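Local coordinates for xylose isomerase domain protein (Alicyclobacillus acidocaldarius subsp. acidocaldarius, PDB 3U0H) that probably acts as an isomerase built on a xylose isomerase-like TIM barrel, though its substrate is not established, at residues L24-Y30 with A265-R269; I206-D211 with L223-I229. One frame throughout, in Å; residues are numbered along the deposited sequence.

Overall arrangement
Both contacts belong to one TIM barrel of eight parallel strands. Contact 1 lies in the outer layer, where the end of the first barrel helix, 18-27, meets the last one, 261-280. Contact 2 is nested within it along the chain and folds the long loop after strand 201-206 back on itself. Each is partly buried. Contact 1 combines apolar and ring packing with a few side-chain bonds to carbonyls, whereas contact 2 gathers backbone NH groups around a buried carboxylate. Their centres are about 19 Å apart, yet they meet where Val-268 CG1 packs 3.6 Å from Pro-224 CG; helix 261-280 forms one side of contact 1 and also packs Leu-272 on Pro-224 of contact 2.

Contact 1 of 2, residues L24-Y30 with A265-R269; sequences LARETGY and ARLVR
The aromatic ring of Tyr-30 lies face-on to the aliphatic part of Arg-269: Arg-269 CG is 3.9 Å from the ring centroid and 13° off its normal, a CH-pi contact. This is where the C-terminal end of helix 18-27, the first of the TIM barrel, meets the first turns of helix 261-280, the last. Residues 24-27 form the final helical turn before a Schellman motif, in which Tyr-30 N bonds to Ala-25 O (3.0 Å) and Gly-29 N to Arg-26 O (3.0 Å). Thr-28 leaves helical geometry at phi/psi -92/13, and Gly-29, the C-prime residue, turns at 81/17. Across from it, 265-269 is helical throughout, with Thr-28 CA 5.3 Å from Arg-266 CA. Thr-28 is the buried centre. Its p rotamer returns OG1 to Leu-24 O (2.8 Å) and leaves OG1 3.5 Å from Ala-265 CB, while Leu-24 CD2 packs 3.6 Å from that same CB. Arg-266 lays its guanidinium face over Thr-28 CG2 and forms a salt bridge with Glu-262. The carbonyl freed by the helix end is used: Arg-269 NE donates to Thr-28 O at 3.0 Å and 166°, and Arg-269 NH1 adds a weak bond to it at 3.4 Å. Tyr-30, at chi1 -69°, also touches Leu-8 of the first strand, and its OH donates a 2.7 Å hydrogen bond to Ala-265 O.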
ATOM      1  N   LEU A  24      43.604  -9.652   0.176  1.00 26.54           N
ATOM      2  CA  LEU A  24      43.648 -10.308  -1.107  1.00 27.58           C
ATOM      3  C   LEU A  24      42.837  -9.510  -2.197  1.00 28.18           C
ATOM      4  O   LEU A  24      43.309  -9.380  -3.325  1.00 22.76           O
ATOM      5  CB  LEU A  24      43.145 -11.736  -0.914  1.00 29.85           C
ATOM      6  CG  LEU A  24      43.532 -12.883  -1.837  1.00 33.07           C
ATOM      7  CD1 LEU A  24      43.282 -14.171  -1.063  1.00 33.42           C
ATOM      8  CD2 LEU A  24      42.706 -12.847  -3.119  1.00 33.62           C
ATOM      9  N   ALA A  25      41.639  -8.988  -1.867  1.00 26.62           N
ATOM     10  CA  ALA A  25      40.861  -8.227  -2.855  1.00 28.79           C
ATOM     11  C   ALA A  25      41.633  -7.037  -3.377  1.00 27.36           C
ATOM     12  O   ALA A  25      41.718  -6.852  -4.578  1.00 27.48           O
ATOM     13  CB  ALA A  25      39.511  -7.762  -2.292  1.00 29.75           C
ATOM     14  N   ARG A  26      42.194  -6.243  -2.471  1.00 29.75           N
ATOM     15  CA  ARG A  26      42.992  -5.057  -2.826  1.00 33.40           C
ATOM     16  C   ARG A  26      44.188  -5.485  -3.666  1.00 33.78           C
ATOM     17  O   ARG A  26      44.447  -4.911  -4.723  1.00 32.13           O
ATOM     18  CB  ARG A  26      43.542  -4.341  -1.556  1.00 38.89           C
ATOM     19  CG  ARG A  26      44.186  -2.946  -1.773  1.00 42.24           C
ATOM     20  CD  ARG A  26      45.497  -2.649  -0.985  1.00 52.09           C
ATOM     21  NE  ARG A  26      45.417  -2.573   0.504  1.00 58.13           N
ATOM     22  CZ  ARG A  26      45.782  -3.541   1.376  1.00 58.59           C
ATOM     23  NH1 ARG A  26      46.266  -4.714   0.957  1.00 57.96           N
ATOM     24  NH2 ARG A  26      45.650  -3.350   2.696  1.00 58.14           N
ATOM     25  N   GLU A  27      44.916  -6.487  -3.165  1.00 31.96           N
ATOM     26  CA  GLU A  27      46.170  -6.921  -3.770  1.00 33.53           C
ATOM     27  C   GLU A  27      45.935  -7.421  -5.174  1.00 28.78           C
ATOM     28  O   GLU A  27      46.780  -7.207  -6.021  1.00 25.38           O
ATOM     29  CB  GLU A  27      46.885  -8.000  -2.937  1.00 36.62           C
ATOM     30  CG  GLU A  27      48.172  -8.544  -3.550  1.00 43.33           C
ATOM     31  CD  GLU A  27      49.250  -7.478  -3.766  1.00 50.92           C
ATOM     32  OE1 GLU A  27      49.509  -6.711  -2.809  1.00 60.70           O
ATOM     33  OE2 GLU A  27      49.843  -7.398  -4.879  1.00 52.25           O
ATOM     34  N   THR A  28      44.798  -8.068  -5.432  1.00 24.35           N
ATOM     35  CA  THR A  28      44.557  -8.602  -6.774  1.00 22.87           C
ATOM     36  C   THR A  28      43.801  -7.589  -7.670  1.00 24.06           C
ATOM     37  O   THR A  28      43.348  -7.958  -8.758  1.00 23.38           O
ATOM     38  CB  THR A  28      43.885 -10.013  -6.770  1.00 22.70           C
ATOM     39  OG1 THR A  28      42.725 -10.005  -5.940  1.00 20.73           O
ATOM     40  CG2 THR A  28      44.860 -11.140  -6.300  1.00 19.94           C
ATOM     41  N   GLY A  29      43.702  -6.320  -7.229  1.00 23.12           N
ATOM     42  CA  GLY A  29      43.194  -5.245  -8.046  1.00 23.60           C
ATOM     43  C   GLY A  29      41.659  -5.145  -8.126  1.00 26.78           C
ATOM     44  O   GLY A  29      41.155  -4.497  -9.049  1.00 26.95           O
ATOM     45  N   TYR A  30      40.908  -5.790  -7.217  1.00 23.96           N
ATOM     46  CA  TYR A  30      39.449  -5.587  -7.196  1.00 23.54           C
ATOM     47  C   TYR A  30      39.073  -4.339  -6.398  1.00 27.90           C
ATOM     48  O   TYR A  30      39.836  -3.885  -5.526  1.00 31.40           O
ATOM     49  CB  TYR A  30      38.726  -6.743  -6.544  1.00 21.08           C
ATOM     50  CG  TYR A  30      38.721  -8.034  -7.286  1.00 19.81           C
ATOM     51  CD1 TYR A  30      39.779  -8.900  -7.197  1.00 20.43           C
ATOM     52  CD2 TYR A  30      37.640  -8.436  -8.000  1.00 20.61           C
ATOM     53  CE1 TYR A  30      39.784 -10.106  -7.852  1.00 20.40           C
ATOM     54  CE2 TYR A  30      37.627  -9.665  -8.652  1.00 21.03           C
ATOM     55  CZ  TYR A  30      38.716 -10.501  -8.573  1.00 20.01           C
ATOM     56  OH  TYR A  30      38.758 -11.735  -9.224  1.00 19.90           O
ATOM     57  N   ALA A 265      42.144 -15.357  -7.995  1.00 25.83           N
ATOM     58  CA  ALA A 265      41.582 -14.035  -7.945  1.00 24.18           C
ATOM     59  C   ALA A 265      42.036 -13.190  -9.142  1.00 24.39           C
ATOM     60  O   ALA A 265      41.192 -12.633  -9.845  1.00 24.58           O
ATOM     61  CB  ALA A 265      41.938 -13.372  -6.615  1.00 24.30           C
ATOM     62  N   ARG A 266      43.350 -13.100  -9.383  1.00 24.75           N
ATOM     63  CA  ARG A 266      43.900 -12.282 -10.482  1.00 26.19           C
ATOM     64  C   ARG A 266      43.453 -12.773 -11.842  1.00 26.41           C
ATOM     65  O   ARG A 266      43.029 -11.977 -12.677  1.00 27.02           O
ATOM     66  CB  ARG A 266      45.427 -12.236 -10.415  1.00 28.00           C
ATOM     67  CG  ARG A 266      46.087 -11.194 -11.320  1.00 31.45           C
ATOM     68  CD  ARG A 266      47.628 -11.173 -11.174  1.00 34.67           C
ATOM     69  NE  ARG A 266      48.082 -11.378  -9.777  1.00 34.99           N
ATOM     70  CZ  ARG A 266      48.165 -10.423  -8.843  1.00 33.88           C
ATOM     71  NH1 ARG A 266      47.868  -9.147  -9.125  1.00 32.08           N
ATOM     72  NH2 ARG A 266      48.562 -10.751  -7.613  1.00 36.33           N
ATOM     73  N   LEU A 267      43.512 -14.087 -12.054  1.00 28.24           N
ATOM     74  CA  LEU A 267      43.128 -14.691 -13.345  1.00 30.62           C
ATOM     75  C   LEU A 267      41.672 -14.428 -13.742  1.00 28.44           C
ATOM     76  O   LEU A 267      41.371 -14.132 -14.888  1.00 27.78           O
ATOM     77  CB  LEU A 267      43.380 -16.203 -13.355  1.00 32.11           C
ATOM     78  CG  LEU A 267      43.320 -16.836 -14.749  1.00 35.10           C
ATOM     79  CD1 LEU A 267      44.298 -16.169 -15.721  1.00 34.72           C
ATOM     80  CD2 LEU A 267      43.587 -18.340 -14.660  1.00 36.42           C
ATOM     81  N   VAL A 268      40.761 -14.532 -12.803  1.00 27.25           N
ATOM     82  CA  VAL A 268      39.338 -14.347 -13.138  1.00 27.09           C
ATOM     83  C   VAL A 268      38.999 -12.839 -13.320  1.00 26.01           C
ATOM     84  O   VAL A 268      38.178 -12.485 -14.162  1.00 26.99           O
ATOM     85  CB  VAL A 268      38.449 -15.037 -12.057  1.00 27.53           C
ATOM     86  CG1 VAL A 268      36.951 -14.759 -12.279  1.00 27.55           C
ATOM     87  CG2 VAL A 268      38.747 -16.523 -12.016  1.00 25.41           C
ATOM     88  N   ARG A 269      39.616 -11.957 -12.527  1.00 26.07           N
ATOM     89  CA  ARG A 269      39.515 -10.497 -12.751  1.00 26.81           C
ATOM     90  C   ARG A 269      39.861 -10.162 -14.197  1.00 26.45           C
ATOM     91  O   ARG A 269      39.101  -9.455 -14.823  1.00 22.06           O
ATOM     92  CB  ARG A 269      40.495  -9.674 -11.896  1.00 26.58           C
ATOM     93  CG  ARG A 269      39.941  -8.332 -11.489  1.00 25.81           C
ATOM     94  CD  ARG A 269      40.801  -7.134 -11.777  1.00 29.11           C
ATOM     95  NE  ARG A 269      42.186  -7.386 -11.503  1.00 32.93           N
ATOM     96  CZ  ARG A 269      43.186  -7.334 -12.377  1.00 34.57           C
ATOM     97  NH1 ARG A 269      44.388  -7.647 -11.948  1.00 38.75           N
ATOM     98  NH2 ARG A 269      43.017  -6.996 -13.642  1.00 33.43           N
TER

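Contact 2 of 2, residues I206-D211 with L223-I229; sequences INDTRD and LPGDGRI. With PO4 (phosphate ion), chain C.
Asp-208 carries the polar centre: OD1 accepts Ile-229 N at 2.9 Å (160°) and its neighbour Thr-209 N at 2.9 Å, while OD2 takes weak bonds from Gly-225 N (2.9 Å) and Gly-227 N (3.1 Å). Water 1 sits 2.7 Å from both Asp-208 OD2 and Ile-229 O. Asp-208 is extended (phi/psi -153/174), and its chi1 of -134° lies between wells. The register rises along both loop segments, with Asn-207 CA 4.2 Å from Pro-224 CA and Thr-209 CA 4.6 Å from Gly-227 CA. Arg-228 N donates to Thr-209 O (3.0 Å, 174°), and Arg-210 NE weakly to Asp-226 O (3.3 Å). Leu-223 to Asp-226 is a type II turn, with Gly-225 at 87/-3 and Asp-226 N bonded to Leu-223 O (2.9 Å). At Gly-227 a CB would clash with Thr-209 O. Farther out, Arg-228 NE reaches O3 of a phosphate, probably from the crystallisation liquor, at a very short 2.4 Å. Ile-206 CG2 packs on Pro-224 CG (4.1 Å), and Ile-229 CG1 on Thr-209 CG2 (4.0 Å). One buried carboxylate accepts several backbone NH groups, which probably helps hold this loop at the C-terminal end of the barrel strands, the end that holds TIM-barrel active sites.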
ATOM      1  N   ILE A 206      28.722 -14.976 -12.116  1.00 26.86           N
ATOM      2  CA  ILE A 206      29.351 -15.652 -13.243  1.00 27.68           C
ATOM      3  C   ILE A 206      30.211 -16.906 -12.820  1.00 28.54           C
ATOM      4  O   ILE A 206      30.688 -16.988 -11.706  1.00 27.19           O
ATOM      5  CB  ILE A 206      30.136 -14.579 -14.048  1.00 28.00           C
ATOM      6  CG1 ILE A 206      30.380 -15.052 -15.477  1.00 28.93           C
ATOM      7  CG2 ILE A 206      31.387 -14.138 -13.310  1.00 27.64           C
ATOM      8  CD1 ILE A 206      30.703 -13.954 -16.469  1.00 28.81           C
ATOM      9  N   ASN A 207      30.382 -17.877 -13.728  1.00 29.62           N
ATOM     10  CA  ASN A 207      31.005 -19.212 -13.452  1.00 28.07           C
ATOM     11  C   ASN A 207      30.856 -20.014 -14.737  1.00 27.15           C
ATOM     12  O   ASN A 207      30.404 -19.465 -15.760  1.00 27.95           O
ATOM     13  CB  ASN A 207      30.321 -19.948 -12.265  1.00 28.37           C
ATOM     14  CG  ASN A 207      28.816 -19.806 -12.334  1.00 28.50           C
ATOM     15  OD1 ASN A 207      28.218 -20.204 -13.348  1.00 25.30           O
ATOM     16  ND2 ASN A 207      28.223 -19.110 -11.356  1.00 23.35           N
ATOM     17  N   ASP A 208      31.231 -21.298 -14.698  1.00 27.46           N
ATOM     18  CA  ASP A 208      31.241 -22.157 -15.891  1.00 26.27           C
ATOM     19  C   ASP A 208      31.044 -23.641 -15.585  1.00 25.11           C
ATOM     20  O   ASP A 208      30.997 -24.029 -14.446  1.00 27.35           O
ATOM     21  CB  ASP A 208      32.557 -21.963 -16.682  1.00 27.24           C
ATOM     22  CG  ASP A 208      32.330 -21.805 -18.180  1.00 25.12           C
ATOM     23  OD1 ASP A 208      31.362 -22.412 -18.697  1.00 23.19           O
ATOM     24  OD2 ASP A 208      33.131 -21.076 -18.830  1.00 28.41           O
ATOM     25  N   THR A 209      30.913 -24.452 -16.630  1.00 26.46           N
ATOM     26  CA  THR A 209      30.776 -25.906 -16.528  1.00 25.66           C
ATOM     27  C   THR A 209      30.978 -26.564 -17.871  1.00 26.33           C
ATOM     28  O   THR A 209      30.588 -25.990 -18.889  1.00 26.43           O
ATOM     29  CB  THR A 209      29.355 -26.312 -16.088  1.00 24.96           C
ATOM     30  OG1 THR A 209      29.405 -27.655 -15.640  1.00 20.88           O
ATOM     31  CG2 THR A 209      28.329 -26.198 -17.251  1.00 23.80           C
ATOM     32  N   ARG A 210      31.495 -27.806 -17.883  1.00 28.90           N
ATOM     33  CA  ARG A 210      31.629 -28.581 -19.151  1.00 27.90           C
ATOM     34  C   ARG A 210      30.510 -29.562 -19.337  1.00 29.14           C
ATOM     35  O   ARG A 210      30.405 -30.206 -20.374  1.00 35.17           O
ATOM     36  CB  ARG A 210      32.946 -29.300 -19.205  1.00 27.89           C
ATOM     37  CG  ARG A 210      34.137 -28.364 -19.294  1.00 27.93           C
ATOM     38  CD  ARG A 210      35.367 -29.213 -19.598  1.00 28.24           C
ATOM     39  NE  ARG A 210      36.556 -28.419 -19.679  1.00 25.96           N
ATOM     40  CZ  ARG A 210      37.726 -28.877 -20.055  1.00 28.50           C
ATOM     41  NH1 ARG A 210      37.903 -30.154 -20.417  1.00 27.88           N
ATOM     42  NH2 ARG A 210      38.742 -28.042 -20.080  1.00 31.72           N
ATOM     43  N   ASP A 211      29.659 -29.651 -18.332  1.00 29.43           N
ATOM     44  CA  ASP A 211      28.451 -30.459 -18.406  1.00 30.23           C
ATOM     45  C   ASP A 211      27.341 -29.796 -19.192  1.00 28.16           C
ATOM     46  O   ASP A 211      27.214 -28.560 -19.240  1.00 27.54           O
ATOM     47  CB  ASP A 211      27.959 -30.795 -16.997  1.00 30.53           C
ATOM     48  CG  ASP A 211      29.066 -31.381 -16.141  1.00 31.49           C
ATOM     49  OD1 ASP A 211      30.031 -31.922 -16.689  1.00 31.65           O
ATOM     50  OD2 ASP A 211      28.984 -31.284 -14.925  1.00 37.35           O
ATOM     51  N   LEU A 223      35.769 -22.186 -12.896  1.00 23.63           N
ATOM     52  CA  LEU A 223      36.120 -20.793 -13.036  1.00 25.52           C
ATOM     53  C   LEU A 223      35.562 -20.260 -14.309  1.00 26.33           C
ATOM     54  O   LEU A 223      35.654 -20.947 -15.331  1.00 29.49           O
ATOM     55  CB  LEU A 223      37.622 -20.622 -13.140  1.00 27.04           C
ATOM     56  CG  LEU A 223      38.448 -21.157 -11.977  1.00 29.47           C
ATOM     57  CD1 LEU A 223      39.936 -20.797 -12.201  1.00 27.99           C
ATOM     58  CD2 LEU A 223      37.876 -20.616 -10.664  1.00 27.33           C
ATOM     59  N   PRO A 224      35.044 -19.009 -14.282  1.00 27.97           N
ATOM     60  CA  PRO A 224      34.585 -18.388 -15.537  1.00 28.96           C
ATOM     61  C   PRO A 224      35.578 -18.623 -16.676  1.00 31.32           C
ATOM     62  O   PRO A 224      36.778 -18.369 -16.513  1.00 30.88           O
ATOM     63  CB  PRO A 224      34.531 -16.910 -15.195  1.00 28.81           C
ATOM     64  CG  PRO A 224      34.354 -16.878 -13.714  1.00 28.09           C
ATOM     65  CD  PRO A 224      35.153 -18.023 -13.195  1.00 25.80           C
ATOM     66  N   GLY A 225      35.086 -19.152 -17.795  1.00 30.51           N
ATOM     67  CA  GLY A 225      35.936 -19.439 -18.927  1.00 30.91           C
ATOM     68  C   GLY A 225      36.665 -20.790 -18.997  1.00 31.61           C
ATOM     69  O   GLY A 225      37.333 -21.057 -19.992  1.00 31.76           O
ATOM     70  N   ASP A 226      36.567 -21.655 -17.996  1.00 31.94           N
ATOM     71  CA  ASP A 226      37.129 -23.025 -18.166  1.00 31.23           C
ATOM     72  C   ASP A 226      36.111 -24.049 -18.753  1.00 29.23           C
ATOM     73  O   ASP A 226      36.415 -25.203 -18.930  1.00 27.54           O
ATOM     74  CB  ASP A 226      37.705 -23.506 -16.848  1.00 33.98           C
ATOM     75  CG  ASP A 226      38.944 -22.714 -16.412  1.00 38.08           C
ATOM     76  OD1 ASP A 226      39.659 -22.178 -17.280  1.00 41.64           O
ATOM     77  OD2 ASP A 226      39.225 -22.649 -15.188  1.00 44.03           O
ATOM     78  N   GLY A 227      34.925 -23.596 -19.148  1.00 29.48           N
ATOM     79  CA  GLY A 227      33.882 -24.497 -19.648  1.00 28.50           C
ATOM     80  C   GLY A 227      33.180 -24.085 -20.926  1.00 28.16           C
ATOM     81  O   GLY A 227      33.780 -23.423 -21.771  1.00 25.63           O
ATOM     82  N   ARG A 228      31.908 -24.492 -21.065  1.00 29.16           N
ATOM     83  CA  ARG A 228      31.154 -24.293 -22.325  1.00 30.91           C
ATOM     84  C   ARG A 228      29.977 -23.291 -22.266  1.00 29.01           C
ATOM     85  O   ARG A 228      29.326 -23.103 -23.269  1.00 30.68           O
ATOM     86  CB  ARG A 228      30.696 -25.659 -22.930  1.00 32.12           C
ATOM     87  CG  ARG A 228      29.599 -26.446 -22.180  1.00 33.11           C
ATOM     88  CD  ARG A 228      29.402 -27.866 -22.759  1.00 32.90           C
ATOM     89  NE  ARG A 228      28.896 -27.843 -24.131  1.00 33.33           N
ATOM     90  CZ  ARG A 228      27.637 -27.551 -24.495  1.00 36.72           C
ATOM     91  NH1 ARG A 228      27.314 -27.540 -25.787  1.00 37.64           N
ATOM     92  NH2 ARG A 228      26.685 -27.251 -23.608  1.00 36.49           N
ATOM     93  N   ILE A 229      29.732 -22.633 -21.132  1.00 31.08           N
ATOM     94  CA  ILE A 229      28.585 -21.677 -21.001  1.00 31.05           C
ATOM     95  C   ILE A 229      28.918 -20.466 -21.859  1.00 32.56           C
ATOM     96  O   ILE A 229      30.068 -20.014 -21.823  1.00 33.58           O
ATOM     97  CB  ILE A 229      28.352 -21.241 -19.553  1.00 30.28           C
ATOM     98  CG1 ILE A 229      28.125 -22.459 -18.690  1.00 30.73           C
ATOM     99  CG2 ILE A 229      27.115 -20.347 -19.392  1.00 27.32           C
ATOM    100  CD1 ILE A 229      27.886 -22.072 -17.256  1.00 32.74           C
TER
HETATM  101  P   PO4 C 279      30.445 -27.785 -27.390  1.00 76.69           P
HETATM  102  O1  PO4 C 279      29.328 -27.800 -28.420  1.00 67.55           O
HETATM  103  O2  PO4 C 279      30.773 -26.376 -26.916  1.00 70.19           O
HETATM  104  O3  PO4 C 279      29.991 -28.515 -26.153  1.00 76.36           O
HETATM  105  O4  PO4 C 279      31.663 -28.468 -27.984  1.00 66.99           O
HETATM  106  O   HOH W   1      32.640 -20.538 -21.403  1.00 44.03           O